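Long-range contacts in immunomodulatory active chitinase (Trichuris suis, PDB 6G9C), which probably hydrolyses chitin as a secreted family 18 glycosidase, and has immunomodulatory properties in inflammatory lung disease: residues Ile232-Lys240 against Lys247-Ser255; Val34-Trp42 against Asn60-Phe69. All coordinates share one frame; numbering follows the deposited sequence.

Contact 1 (Ile232-Lys240 against Lys247-Ser255)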
ATOM      1  N   ILE A 232      -4.741   5.998  41.349  1.00 30.22           N
ATOM      2  CA  ILE A 232      -5.380   5.463  40.145  1.00 26.83           C
ATOM      3  C   ILE A 232      -4.713   6.046  38.908  1.00 30.40           C
ATOM      4  O   ILE A 232      -4.648   7.275  38.747  1.00 30.40           O
ATOM      5  CB  ILE A 232      -6.884   5.774  40.133  1.00 32.15           C
ATOM      6  CG1 ILE A 232      -7.547   5.325  41.445  1.00 35.59           C
ATOM      7  CG2 ILE A 232      -7.541   5.083  38.954  1.00 26.55           C
ATOM      8  CD1 ILE A 232      -7.440   3.839  41.698  1.00 41.98           C
ATOM      9  N   ASN A 233      -4.247   5.169  38.016  1.00 29.22           N
ATOM     10  CA  ASN A 233      -3.579   5.619  36.798  1.00 28.36           C
ATOM     11  C   ASN A 233      -4.497   6.502  35.950  1.00 28.72           C
ATOM     12  O   ASN A 233      -4.111   7.599  35.527  1.00 27.66           O
ATOM     13  CB  ASN A 233      -3.090   4.405  36.001  1.00 26.37           C
ATOM     14  CG  ASN A 233      -2.321   4.799  34.735  1.00 28.70           C
ATOM     15  OD1 ASN A 233      -1.477   5.697  34.763  1.00 29.93           O
ATOM     16  ND2 ASN A 233      -2.615   4.128  33.627  1.00 26.62           N
ATOM     17  N   SER A 234      -5.726   6.063  35.714  1.00 26.10           N
ATOM     18  CA  SER A 234      -6.634   6.762  34.800  1.00 25.69           C
ATOM     19  C   SER A 234      -8.058   6.610  35.301  1.00 30.61           C
ATOM     20  O   SER A 234      -8.844   5.808  34.774  1.00 31.36           O
ATOM     21  CB  SER A 234      -6.478   6.230  33.371  1.00 29.90           C
ATOM     22  OG  SER A 234      -7.253   6.963  32.433  1.00 31.70           O
ATOM     23  N   PRO A 235      -8.431   7.351  36.345  1.00 27.86           N
ATOM     24  CA  PRO A 235      -9.801   7.255  36.849  1.00 29.11           C
ATOM     25  C   PRO A 235     -10.755   7.943  35.898  1.00 32.99           C
ATOM     26  O   PRO A 235     -10.454   9.011  35.357  1.00 33.53           O
ATOM     27  CB  PRO A 235      -9.740   7.979  38.198  1.00 33.80           C
ATOM     28  CG  PRO A 235      -8.621   8.977  38.046  1.00 32.29           C
ATOM     29  CD  PRO A 235      -7.631   8.369  37.067  1.00 25.70           C
ATOM     30  N   LEU A 236     -11.913   7.317  35.688  1.00 27.74           N
ATOM     31  CA  LEU A 236     -12.945   7.955  34.879  1.00 31.99           C
ATOM     32  C   LEU A 236     -13.526   9.166  35.598  1.00 37.08           C
ATOM     33  O   LEU A 236     -13.689  10.231  34.992  1.00 37.36           O
ATOM     34  CB  LEU A 236     -14.052   6.954  34.529  1.00 30.17           C
ATOM     35  CG  LEU A 236     -15.225   7.531  33.724  1.00 37.01           C
ATOM     36  CD1 LEU A 236     -14.724   8.201  32.447  1.00 34.18           C
ATOM     37  CD2 LEU A 236     -16.243   6.442  33.400  1.00 37.43           C
ATOM     38  N   TYR A 237     -13.831   9.025  36.892  1.00 33.89           N
ATOM     39  CA  TYR A 237     -14.348  10.119  37.699  1.00 38.23           C
ATOM     40  C   TYR A 237     -13.477  10.333  38.928  1.00 41.83           C
ATOM     41  O   TYR A 237     -12.721   9.452  39.344  1.00 36.10           O
ATOM     42  CB  TYR A 237     -15.776   9.864  38.189  1.00 41.46           C
ATOM     43  CG  TYR A 237     -16.746   9.373  37.151  1.00 44.02           C
ATOM     44  CD1 TYR A 237     -17.301  10.245  36.224  1.00 45.53           C
ATOM     45  CD2 TYR A 237     -17.139   8.035  37.120  1.00 42.04           C
ATOM     46  CE1 TYR A 237     -18.212   9.798  35.287  1.00 48.30           C
ATOM     47  CE2 TYR A 237     -18.048   7.580  36.188  1.00 36.43           C
ATOM     48  CZ  TYR A 237     -18.580   8.465  35.275  1.00 45.62           C
ATOM     49  OH  TYR A 237     -19.485   8.017  34.344  1.00 48.33           O
ATOM     50  N   SER A 238     -13.642  11.504  39.540  1.00 44.51           N
ATOM     51  CA  SER A 238     -13.003  11.786  40.814  1.00 45.04           C
ATOM     52  C   SER A 238     -13.649  10.967  41.930  1.00 42.99           C
ATOM     53  O   SER A 238     -14.789  10.511  41.827  1.00 45.74           O
ATOM     54  CB  SER A 238     -13.105  13.272  41.151  1.00 54.68           C
ATOM     55  OG  SER A 238     -14.461  13.648  41.290  1.00 61.14           O
ATOM     56  N   ARG A 239     -12.897  10.785  43.009  1.00 48.11           N
ATOM     57  CA  ARG A 239     -13.364  10.062  44.182  1.00 50.45           C
ATOM     58  C   ARG A 239     -13.508  11.031  45.346  1.00 48.90           C
ATOM     59  O   ARG A 239     -12.754  12.000  45.459  1.00 51.47           O
ATOM     60  CB  ARG A 239     -12.398   8.937  44.563  1.00 52.23           C
ATOM     61  CG  ARG A 239     -11.745   8.243  43.386  1.00 49.68           C
ATOM     62  CD  ARG A 239     -10.687   7.262  43.872  1.00 49.04           C
ATOM     63  NE  ARG A 239     -11.258   6.171  44.662  1.00 46.29           N
ATOM     64  CZ  ARG A 239     -11.015   5.959  45.955  1.00 49.25           C
ATOM     65  NH1 ARG A 239     -10.203   6.767  46.632  1.00 44.62           N
ATOM     66  NH2 ARG A 239     -11.583   4.926  46.572  1.00 47.23           N
ATOM     67  N   LYS A 240     -14.492  10.761  46.209  1.00 45.36           N
ATOM     68  CA  LYS A 240     -14.738  11.645  47.348  1.00 56.65           C
ATOM     69  C   LYS A 240     -13.503  11.799  48.226  1.00 55.62           C
ATOM     70  O   LYS A 240     -13.330  12.838  48.873  1.00 64.42           O
ATOM     71  CB  LYS A 240     -15.915  11.127  48.178  1.00 60.52           C
ATOM     72  CG  LYS A 240     -17.254  11.738  47.799  1.00 68.37           C
ATOM     73  CD  LYS A 240     -18.385  11.169  48.641  1.00 77.44           C
ATOM     74  CE  LYS A 240     -18.629   9.704  48.314  1.00 85.43           C
ATOM     75  NZ  LYS A 240     -19.088   9.516  46.907  1.00 86.98           N
ATOM     76  N   LYS A 247      -8.938  17.098  41.955  1.00 47.92           N
ATOM     77  CA  LYS A 247     -10.340  17.005  41.549  1.00 49.94           C
ATOM     78  C   LYS A 247     -10.506  16.935  40.031  1.00 43.45           C
ATOM     79  O   LYS A 247     -11.472  16.336  39.544  1.00 48.36           O
ATOM     80  CB  LYS A 247     -11.133  18.189  42.107  1.00 54.63           C
ATOM     81  CG  LYS A 247     -11.381  18.128  43.610  1.00 72.04           C
ATOM     82  CD  LYS A 247     -12.251  16.933  43.997  1.00 77.84           C
ATOM     83  CE  LYS A 247     -12.176  16.656  45.499  1.00 81.15           C
ATOM     84  NZ  LYS A 247     -12.826  15.366  45.890  1.00 79.65           N
ATOM     85  N   MET A 248      -9.588  17.538  39.269  1.00 37.18           N
ATOM     86  CA  MET A 248      -9.643  17.521  37.810  1.00 39.45           C
ATOM     87  C   MET A 248      -8.838  16.385  37.199  1.00 43.76           C
ATOM     88  O   MET A 248      -8.889  16.189  35.977  1.00 42.31           O
ATOM     89  CB  MET A 248      -9.124  18.847  37.239  1.00 45.71           C
ATOM     90  CG  MET A 248      -9.676  20.084  37.912  1.00 53.79           C
ATOM     91  SD  MET A 248     -11.040  20.794  36.981  1.00 63.91           S
ATOM     92  CE  MET A 248     -10.286  21.167  35.402  1.00 54.71           C
ATOM     93  N   TRP A 249      -8.097  15.636  38.009  1.00 38.95           N
ATOM     94  CA  TRP A 249      -7.160  14.646  37.482  1.00 33.78           C
ATOM     95  C   TRP A 249      -7.894  13.333  37.207  1.00 34.07           C
ATOM     96  O   TRP A 249      -7.687  12.309  37.859  1.00 34.33           O
ATOM     97  CB  TRP A 249      -5.994  14.464  38.446  1.00 41.52           C
ATOM     98  CG  TRP A 249      -5.013  15.619  38.416  1.00 39.48           C
ATOM     99  CD1 TRP A 249      -5.307  16.941  38.235  1.00 50.47           C
ATOM    100  CD2 TRP A 249      -3.592  15.542  38.559  1.00 47.33           C
ATOM    101  NE1 TRP A 249      -4.156  17.693  38.259  1.00 45.16           N
ATOM    102  CE2 TRP A 249      -3.088  16.858  38.453  1.00 48.64           C
ATOM    103  CE3 TRP A 249      -2.693  14.489  38.765  1.00 53.36           C
ATOM    104  CZ2 TRP A 249      -1.728  17.146  38.551  1.00 51.96           C
ATOM    105  CZ3 TRP A 249      -1.344  14.777  38.860  1.00 59.92           C
ATOM    106  CH2 TRP A 249      -0.873  16.098  38.753  1.00 63.94           C
ATOM    107  N   ASN A 250      -8.753  13.380  36.195  1.00 33.08           N
ATOM    108  CA  ASN A 250      -9.522  12.216  35.778  1.00 36.09           C
ATOM    109  C   ASN A 250     -10.023  12.468  34.361  1.00 32.09           C
ATOM    110  O   ASN A 250      -9.922  13.578  33.836  1.00 35.17           O
ATOM    111  CB  ASN A 250     -10.678  11.929  36.753  1.00 34.14           C
ATOM    112  CG  ASN A 250     -11.550  13.142  37.003  1.00 36.64           C
ATOM    113  OD1 ASN A 250     -12.376  13.511  36.163  1.00 38.35           O
ATOM    114  ND2 ASN A 250     -11.373  13.778  38.169  1.00 38.44           N
ATOM    115  N   VAL A 251     -10.559  11.412  33.747  1.00 34.78           N
ATOM    116  CA  VAL A 251     -10.959  11.478  32.343  1.00 34.03           C
ATOM    117  C   VAL A 251     -12.075  12.496  32.158  1.00 37.87           C
ATOM    118  O   VAL A 251     -12.037  13.329  31.245  1.00 36.20           O
ATOM    119  CB  VAL A 251     -11.385  10.086  31.838  1.00 34.49           C
ATOM    120  CG1 VAL A 251     -12.056  10.205  30.473  1.00 37.15           C
ATOM    121  CG2 VAL A 251     -10.188   9.141  31.783  1.00 31.17           C
ATOM    122  N   GLU A 252     -13.075  12.455  33.042  1.00 31.32           N
ATOM    123  CA  GLU A 252     -14.250  13.306  32.895  1.00 35.16           C
ATOM    124  C   GLU A 252     -13.879  14.782  32.914  1.00 38.76           C
ATOM    125  O   GLU A 252     -14.328  15.553  32.063  1.00 39.54           O
ATOM    126  CB  GLU A 252     -15.260  13.003  34.003  1.00 41.24           C
ATOM    127  CG  GLU A 252     -16.539  13.827  33.889  1.00 40.44           C
ATOM    128  CD  GLU A 252     -17.386  13.771  35.148  1.00 49.78           C
ATOM    129  OE1 GLU A 252     -16.914  14.225  36.214  1.00 48.58           O
ATOM    130  OE2 GLU A 252     -18.528  13.273  35.066  1.00 49.44           O
ATOM    131  N   GLN A 253     -13.059  15.195  33.886  1.00 40.26           N
ATOM    132  CA  GLN A 253     -12.789  16.617  34.073  1.00 37.07           C
ATOM    133  C   GLN A 253     -11.708  17.134  33.126  1.00 37.58           C
ATOM    134  O   GLN A 253     -11.808  18.270  32.638  1.00 41.29           O
ATOM    135  CB  GLN A 253     -12.397  16.891  35.525  1.00 40.60           C
ATOM    136  CG  GLN A 253     -13.532  16.669  36.511  1.00 43.73           C
ATOM    137  CD  GLN A 253     -14.688  17.614  36.270  1.00 52.27           C
ATOM    138  OE1 GLN A 253     -14.487  18.807  36.062  1.00 53.44           O
ATOM    139  NE2 GLN A 253     -15.905  17.082  36.277  1.00 53.34           N
ATOM    140  N   SER A 254     -10.669  16.334  32.871  1.00 35.47           N
ATOM    141  CA  SER A 254      -9.609  16.760  31.963  1.00 34.82           C
ATOM    142  C   SER A 254     -10.137  16.950  30.543  1.00 38.88           C
ATOM    143  O   SER A 254      -9.784  17.925  29.866  1.00 37.33           O
ATOM    144  CB  SER A 254      -8.453  15.758  31.993  1.00 32.41           C
ATOM    145  OG  SER A 254      -8.814  14.494  31.418  1.00 35.63           O
ATOM    146  N   SER A 255     -11.001  16.039  30.079  1.00 37.47           N
ATOM    147  CA  SER A 255     -11.631  16.223  28.773  1.00 35.57           C
ATOM    148  C   SER A 255     -12.580  17.420  28.784  1.00 40.74           C
ATOM    149  O   SER A 255     -12.587  18.228  27.845  1.00 36.33           O
ATOM    150  CB  SER A 255     -12.364  14.943  28.367  1.00 36.39           C
ATOM    151  OG  SER A 255     -13.468  14.695  29.222  1.00 38.07           O
TER
HETATM  152  O   HOH W   1     -15.581  13.541  38.437  1.00 55.80           O

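Contact 2 (Val34-Trp42 against Asn60-Phe69)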
ATOM      1  N   VAL A  34     -13.756   8.453  16.146  1.00 35.02           N
ATOM      2  CA  VAL A  34     -12.362   8.092  15.909  1.00 34.19           C
ATOM      3  C   VAL A  34     -11.999   6.887  16.770  1.00 31.99           C
ATOM      4  O   VAL A  34     -12.352   6.828  17.953  1.00 35.31           O
ATOM      5  CB  VAL A  34     -11.449   9.289  16.241  1.00 30.83           C
ATOM      6  CG1 VAL A  34      -9.992   8.854  16.348  1.00 32.57           C
ATOM      7  CG2 VAL A  34     -11.613  10.409  15.214  1.00 31.71           C
ATOM      8  N   ARG A  35     -11.278   5.926  16.188  1.00 29.57           N
ATOM      9  CA  ARG A  35     -10.689   4.817  16.942  1.00 26.58           C
ATOM     10  C   ARG A  35      -9.208   4.748  16.604  1.00 27.83           C
ATOM     11  O   ARG A  35      -8.846   4.375  15.487  1.00 30.50           O
ATOM     12  CB  ARG A  35     -11.388   3.487  16.639  1.00 30.58           C
ATOM     13  CG  ARG A  35     -12.870   3.533  16.955  1.00 34.21           C
ATOM     14  CD  ARG A  35     -13.556   2.207  16.643  1.00 44.75           C
ATOM     15  NE  ARG A  35     -13.790   2.035  15.213  1.00 46.86           N
ATOM     16  CZ  ARG A  35     -13.142   1.158  14.454  1.00 49.34           C
ATOM     17  NH1 ARG A  35     -12.218   0.375  14.988  1.00 43.97           N
ATOM     18  NH2 ARG A  35     -13.414   1.064  13.160  1.00 54.62           N
ATOM     19  N   GLY A  36      -8.352   5.114  17.562  1.00 27.92           N
ATOM     20  CA  GLY A  36      -6.917   5.104  17.317  1.00 28.54           C
ATOM     21  C   GLY A  36      -6.132   4.131  18.180  1.00 26.49           C
ATOM     22  O   GLY A  36      -6.582   3.764  19.267  1.00 26.94           O
ATOM     23  N   CYS A  37      -4.951   3.717  17.716  1.00 25.76           N
ATOM     24  CA  CYS A  37      -4.104   2.779  18.438  1.00 28.10           C
ATOM     25  C   CYS A  37      -2.651   3.148  18.234  1.00 25.64           C
ATOM     26  O   CYS A  37      -2.229   3.335  17.092  1.00 24.44           O
ATOM     27  CB  CYS A  37      -4.294   1.336  17.941  1.00 30.87           C
ATOM     28  SG  CYS A  37      -5.978   0.729  18.027  1.00 35.34           S
ATOM     29  N   TYR A  38      -1.870   3.162  19.309  1.00 22.90           N
ATOM     30  CA  TYR A  38      -0.430   3.367  19.185  1.00 25.02           C
ATOM     31  C   TYR A  38       0.307   2.034  19.054  1.00 31.38           C
ATOM     32  O   TYR A  38       0.146   1.129  19.884  1.00 29.52           O
ATOM     33  CB  TYR A  38       0.123   4.137  20.375  1.00 20.51           C
ATOM     34  CG  TYR A  38      -0.085   5.633  20.255  1.00 21.55           C
ATOM     35  CD1 TYR A  38      -1.312   6.203  20.569  1.00 23.07           C
ATOM     36  CD2 TYR A  38       0.928   6.463  19.782  1.00 23.08           C
ATOM     37  CE1 TYR A  38      -1.515   7.587  20.438  1.00 23.73           C
ATOM     38  CE2 TYR A  38       0.735   7.847  19.663  1.00 25.67           C
ATOM     39  CZ  TYR A  38      -0.499   8.391  19.981  1.00 26.17           C
ATOM     40  OH  TYR A  38      -0.743   9.755  19.865  1.00 24.55           O
ATOM     41  N   PHE A  39       1.096   1.923  17.988  1.00 25.35           N
ATOM     42  CA  PHE A  39       2.135   0.914  17.829  1.00 26.89           C
ATOM     43  C   PHE A  39       3.444   1.473  18.381  1.00 25.68           C
ATOM     44  O   PHE A  39       3.722   2.668  18.222  1.00 27.69           O
ATOM     45  CB  PHE A  39       2.272   0.574  16.337  1.00 25.97           C
ATOM     46  CG  PHE A  39       3.390  -0.382  16.019  1.00 32.71           C
ATOM     47  CD1 PHE A  39       4.678   0.080  15.781  1.00 33.11           C
ATOM     48  CD2 PHE A  39       3.140  -1.743  15.941  1.00 28.59           C
ATOM     49  CE1 PHE A  39       5.700  -0.801  15.487  1.00 35.19           C
ATOM     50  CE2 PHE A  39       4.160  -2.633  15.649  1.00 28.70           C
ATOM     51  CZ  PHE A  39       5.433  -2.168  15.426  1.00 29.95           C
ATOM     52  N   THR A  40       4.254   0.621  19.027  1.00 25.29           N
ATOM     53  CA  THR A  40       5.537   1.058  19.574  1.00 27.94           C
ATOM     54  C   THR A  40       6.676   0.219  19.003  1.00 29.77           C
ATOM     55  O   THR A  40       6.612  -1.018  19.014  1.00 29.63           O
ATOM     56  CB  THR A  40       5.578   1.013  21.117  1.00 30.48           C
ATOM     57  OG1 THR A  40       5.526  -0.347  21.575  1.00 29.13           O
ATOM     58  CG2 THR A  40       4.416   1.809  21.722  1.00 29.63           C
ATOM     59  N   ASN A  41       7.737   0.891  18.540  1.00 27.74           N
ATOM     60  CA  ASN A  41       8.804   0.178  17.842  1.00 31.15           C
ATOM     61  C   ASN A  41       9.845  -0.439  18.792  1.00 30.50           C
ATOM     62  O   ASN A  41      10.873  -0.947  18.317  1.00 34.85           O
ATOM     63  CB  ASN A  41       9.476   1.095  16.790  1.00 30.63           C
ATOM     64  CG  ASN A  41      10.086   2.351  17.380  1.00 30.83           C
ATOM     65  OD1 ASN A  41      10.111   2.531  18.590  1.00 30.75           O
ATOM     66  ND2 ASN A  41      10.599   3.235  16.508  1.00 33.92           N
ATOM     67  N   TRP A  42       9.595  -0.455  20.108  1.00 33.87           N
ATOM     68  CA  TRP A  42      10.427  -1.225  21.024  1.00 35.86           C
ATOM     69  C   TRP A  42       9.729  -2.475  21.563  1.00 37.08           C
ATOM     70  O   TRP A  42      10.367  -3.269  22.268  1.00 35.31           O
ATOM     71  CB  TRP A  42      10.902  -0.352  22.197  1.00 29.86           C
ATOM     72  CG  TRP A  42       9.796   0.228  23.033  1.00 28.66           C
ATOM     73  CD1 TRP A  42       9.281  -0.295  24.193  1.00 34.17           C
ATOM     74  CD2 TRP A  42       9.096   1.465  22.803  1.00 30.33           C
ATOM     75  NE1 TRP A  42       8.287   0.534  24.682  1.00 32.59           N
ATOM     76  CE2 TRP A  42       8.150   1.612  23.842  1.00 32.39           C
ATOM     77  CE3 TRP A  42       9.165   2.450  21.807  1.00 33.70           C
ATOM     78  CZ2 TRP A  42       7.282   2.716  23.917  1.00 28.72           C
ATOM     79  CZ3 TRP A  42       8.307   3.549  21.883  1.00 31.13           C
ATOM     80  CH2 TRP A  42       7.381   3.672  22.929  1.00 30.90           C
ATOM     81  N   ASN A  60      -9.499  -3.997  11.438  1.00 39.36           N
ATOM     82  CA  ASN A  60     -10.637  -3.210  11.921  1.00 41.19           C
ATOM     83  C   ASN A  60     -10.589  -2.896  13.412  1.00 36.82           C
ATOM     84  O   ASN A  60     -11.551  -2.343  13.953  1.00 39.33           O
ATOM     85  CB  ASN A  60     -11.965  -3.888  11.575  1.00 46.22           C
ATOM     86  CG  ASN A  60     -12.192  -3.954  10.088  1.00 56.15           C
ATOM     87  OD1 ASN A  60     -12.028  -2.957   9.389  1.00 61.17           O
ATOM     88  ND2 ASN A  60     -12.540  -5.131   9.588  1.00 62.65           N
ATOM     89  N   LEU A  61      -9.505  -3.245  14.099  1.00 33.34           N
ATOM     90  CA  LEU A  61      -9.324  -2.823  15.483  1.00 36.35           C
ATOM     91  C   LEU A  61      -9.339  -1.299  15.603  1.00 38.51           C
ATOM     92  O   LEU A  61     -10.021  -0.736  16.470  1.00 36.14           O
ATOM     93  CB  LEU A  61      -7.999  -3.381  15.982  1.00 41.15           C
ATOM     94  CG  LEU A  61      -7.759  -3.883  17.383  1.00 46.96           C
ATOM     95  CD1 LEU A  61      -8.818  -4.878  17.780  1.00 39.96           C
ATOM     96  CD2 LEU A  61      -6.368  -4.499  17.397  1.00 44.79           C
ATOM     97  N   CYS A  62      -8.605  -0.620  14.726  1.00 29.50           N
ATOM     98  CA  CYS A  62      -8.379   0.820  14.781  1.00 27.95           C
ATOM     99  C   CYS A  62      -8.663   1.398  13.405  1.00 34.35           C
ATOM    100  O   CYS A  62      -8.519   0.703  12.400  1.00 36.30           O
ATOM    101  CB  CYS A  62      -6.929   1.160  15.163  1.00 27.72           C
ATOM    102  SG  CYS A  62      -6.438   0.220  16.597  1.00 50.23           S
ATOM    103  N   GLU A  63      -9.080   2.665  13.350  1.00 30.16           N
ATOM    104  CA  GLU A  63      -9.032   3.331  12.049  1.00 35.06           C
ATOM    105  C   GLU A  63      -7.687   3.996  11.807  1.00 33.78           C
ATOM    106  O   GLU A  63      -7.251   4.105  10.656  1.00 33.81           O
ATOM    107  CB  GLU A  63     -10.143   4.370  11.896  1.00 38.28           C
ATOM    108  CG  GLU A  63     -10.374   4.725  10.433  1.00 58.59           C
ATOM    109  CD  GLU A  63     -11.359   5.852  10.230  1.00 69.58           C
ATOM    110  OE1 GLU A  63     -12.008   6.274  11.213  1.00 75.57           O
ATOM    111  OE2 GLU A  63     -11.480   6.313   9.077  1.00 68.00           O
ATOM    112  N   TYR A  64      -7.020   4.417  12.874  1.00 26.80           N
ATOM    113  CA  TYR A  64      -5.746   5.102  12.801  1.00 25.45           C
ATOM    114  C   TYR A  64      -4.748   4.345  13.663  1.00 32.20           C
ATOM    115  O   TYR A  64      -5.020   4.072  14.837  1.00 28.49           O
ATOM    116  CB  TYR A  64      -5.867   6.547  13.304  1.00 26.44           C
ATOM    117  CG  TYR A  64      -6.956   7.363  12.643  1.00 34.93           C
ATOM    118  CD1 TYR A  64      -8.257   7.344  13.128  1.00 38.41           C
ATOM    119  CD2 TYR A  64      -6.675   8.169  11.545  1.00 32.11           C
ATOM    120  CE1 TYR A  64      -9.258   8.098  12.524  1.00 40.26           C
ATOM    121  CE2 TYR A  64      -7.669   8.935  10.935  1.00 35.04           C
ATOM    122  CZ  TYR A  64      -8.950   8.896  11.433  1.00 42.34           C
ATOM    123  OH  TYR A  64      -9.934   9.646  10.835  1.00 45.06           O
ATOM    124  N   ILE A  65      -3.597   4.014  13.089  1.00 25.32           N
ATOM    125  CA  ILE A  65      -2.462   3.524  13.864  1.00 25.39           C
ATOM    126  C   ILE A  65      -1.450   4.654  13.954  1.00 28.36           C
ATOM    127  O   ILE A  65      -1.100   5.258  12.934  1.00 29.81           O
ATOM    128  CB  ILE A  65      -1.828   2.275  13.238  1.00 28.87           C
ATOM    129  CG1 ILE A  65      -2.736   1.047  13.455  1.00 27.75           C
ATOM    130  CG2 ILE A  65      -0.442   2.047  13.841  1.00 27.28           C
ATOM    131  CD1 ILE A  65      -2.336  -0.117  12.603  1.00 31.45           C
ATOM    132  N   PHE A  66      -0.976   4.933  15.167  1.00 25.69           N
ATOM    133  CA  PHE A  66       0.053   5.946  15.395  1.00 26.84           C
ATOM    134  C   PHE A  66       1.363   5.220  15.675  1.00 30.05           C
ATOM    135  O   PHE A  66       1.432   4.383  16.583  1.00 28.42           O
ATOM    136  CB  PHE A  66      -0.320   6.867  16.558  1.00 22.36           C
ATOM    137  CG  PHE A  66      -1.609   7.599  16.345  1.00 26.60           C
ATOM    138  CD1 PHE A  66      -2.818   7.014  16.691  1.00 26.76           C
ATOM    139  CD2 PHE A  66      -1.618   8.862  15.770  1.00 27.70           C
ATOM    140  CE1 PHE A  66      -4.013   7.667  16.471  1.00 25.96           C
ATOM    141  CE2 PHE A  66      -2.813   9.530  15.553  1.00 27.40           C
ATOM    142  CZ  PHE A  66      -4.011   8.924  15.895  1.00 24.33           C
ATOM    143  N   TYR A  67       2.389   5.520  14.881  1.00 25.89           N
ATOM    144  CA  TYR A  67       3.665   4.814  14.974  1.00 28.37           C
ATOM    145  C   TYR A  67       4.601   5.576  15.910  1.00 26.36           C
ATOM    146  O   TYR A  67       5.123   6.639  15.547  1.00 24.85           O
ATOM    147  CB  TYR A  67       4.273   4.645  13.587  1.00 26.55           C
ATOM    148  CG  TYR A  67       5.406   3.654  13.557  1.00 29.53           C
ATOM    149  CD1 TYR A  67       6.655   3.982  14.083  1.00 29.24           C
ATOM    150  CD2 TYR A  67       5.231   2.368  13.029  1.00 30.48           C
ATOM    151  CE1 TYR A  67       7.698   3.081  14.070  1.00 30.58           C
ATOM    152  CE2 TYR A  67       6.278   1.458  13.014  1.00 35.59           C
ATOM    153  CZ  TYR A  67       7.504   1.821  13.541  1.00 33.25           C
ATOM    154  OH  TYR A  67       8.551   0.935  13.529  1.00 36.79           O
ATOM    155  N   ALA A  68       4.826   5.029  17.109  1.00 24.54           N
ATOM    156  CA  ALA A  68       5.732   5.628  18.089  1.00 27.69           C
ATOM    157  C   ALA A  68       7.062   4.877  18.099  1.00 30.02           C
ATOM    158  O   ALA A  68       7.076   3.660  18.318  1.00 32.49           O
ATOM    159  CB  ALA A  68       5.098   5.609  19.481  1.00 26.08           C
ATOM    160  N   PHE A  69       8.188   5.579  17.880  1.00 27.00           N
ATOM    161  CA  PHE A  69       8.321   7.004  17.515  1.00 28.88           C
ATOM    162  C   PHE A  69       9.380   7.158  16.430  1.00 30.01           C
ATOM    163  O   PHE A  69      10.289   6.330  16.315  1.00 32.55           O
ATOM    164  CB  PHE A  69       8.783   7.868  18.692  1.00 29.07           C
ATOM    165  CG  PHE A  69       7.789   7.998  19.806  1.00 29.17           C
ATOM    166  CD1 PHE A  69       6.678   8.812  19.669  1.00 23.65           C
ATOM    167  CD2 PHE A  69       8.005   7.341  21.016  1.00 28.50           C
ATOM    168  CE1 PHE A  69       5.767   8.947  20.716  1.00 24.98           C
ATOM    169  CE2 PHE A  69       7.103   7.464  22.070  1.00 28.33           C
ATOM    170  CZ  PHE A  69       5.977   8.270  21.912  1.00 27.59           C
TER
HETATM  171  O   HOH W   2     -12.285  -0.174  10.382  1.00 65.72           O

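Contact 1 (Ile232-Lys240 against Lys247-Ser255)
N250 lies against P235 and S238 and shows how one asparagine can start a helix while facing a neighbouring loop. N250 CB sits 3.2 Å from P235 O and also packs against P235 CG, the two side chains crossing at about a right angle. At CB the chain turns so that CG falls between the backbone N and the carbonyl carbon (chi1 52°), folding the amide back over its own segment; CG then lies near the backbone of Y237 and S238. N250 OD1 accepts from Q253 N at 2.9 Å, tilted from the carbonyl plane, which is the N-cap bond of the helix beginning at V251. The amide nitrogen turns the other way: it gives a bent bond to K247 O, above that carbonyl's plane, and N250 ND2 touches S238 CB at 3.5 Å. Both ends of the amide are thus held and its rotation is fixed.

The first backbone N-H groups of the helix are taken by the loop. V251 N bonds to P235 O at 2.9 Å with an N-H...O angle of 165°, and E252 N to L236 O at 3.0 Å, in the carbonyl plane. Beside them L236 CD1 meets V251 CG1. The E252 carboxylate comes to the edge of the Y237 ring, E252 OE2 3.5 Å from Y237 CD1, the two planes 71° apart; L236 CG covers one ring face. A water joins S238 N to E252 OE1.

An asparagine N-cap thus begins helix 251-261, and the loop following strand 214-218 packs on this first turn. L236 and V251 both rest on W356 of helix 347-360, V251 also reaches I270 of strand 268-281, and S234 OG bonds to C219 O just after strand 214-218, tying the loop to the barrel wall.

Contact 2 (Val34-Trp42 against Asn60-Phe69)
The Y38 ring carries F66 CB over one face, 3.6 Å from the ring centroid, and has A68 CB at its edge. The Y38 and F66 rings form an offset stack with centroids 4.9 Å apart and planes at 22°, the Y38 hydroxyl lying over a face of F66. At the edge of the F66 ring, in its plane, lies G36 CA, 4.0 Å from F66 CE1. On the opposite face of the sheet from Y38 and F66, F39 and Y67 lie side by side, F39 CE1 3.4 Å from Y67 CE2, with rings oblique. The R35 guanidinium has E63 N over one face, and L61 O and a water at its edge; R35 NH1 bonds to N60 O at 3.0 Å from above that carbonyl's plane, its reach helped by a bend at chi3 (-77°).

Between these layers runs a parallel pairing: C37 N to Y64 O, F66 N to C37 O, F39 N to F66 O, A68 N to F39 O and N41 N to A68 O. At its start R35 O takes both E63 N and Y64 N. The C37-C62 disulfide adds a covalent tie on the F39 face.

These are the first two parallel strands of the TIM barrel. Strand 364-368 pairs with strand 34-40 and strand 104-110 with 64-72, flanking both sides. Y38 OH hydrogen-bonds to D149 of strand 147-151 and N216 of strand 214-218, while helix 392-398 touches R35 and C37.

In the fold
Contact 2 and contact 1 occupy different layers of one family 18 domain and follow each other in series along the chain. Their centres are 24 Å apart and their nearest atoms about 13 Å, so neither touches the other. The centre of contact 2, in the barrel wall, is about 9 Å from the centre of the chain; that of contact 1, where a loop meets a helix packed outside that wall, is about 16 Å from it. Strand 364-368, beside contact 2, also pairs with strand 268-281, on which V251 of contact 1 rests. D149, partner of the Y38 hydroxyl, is the second aspartate of the D-G-F-D-L-D-W-E run matching the family 18 DxxDxDxE signature, so contact 2 probably borders the active site.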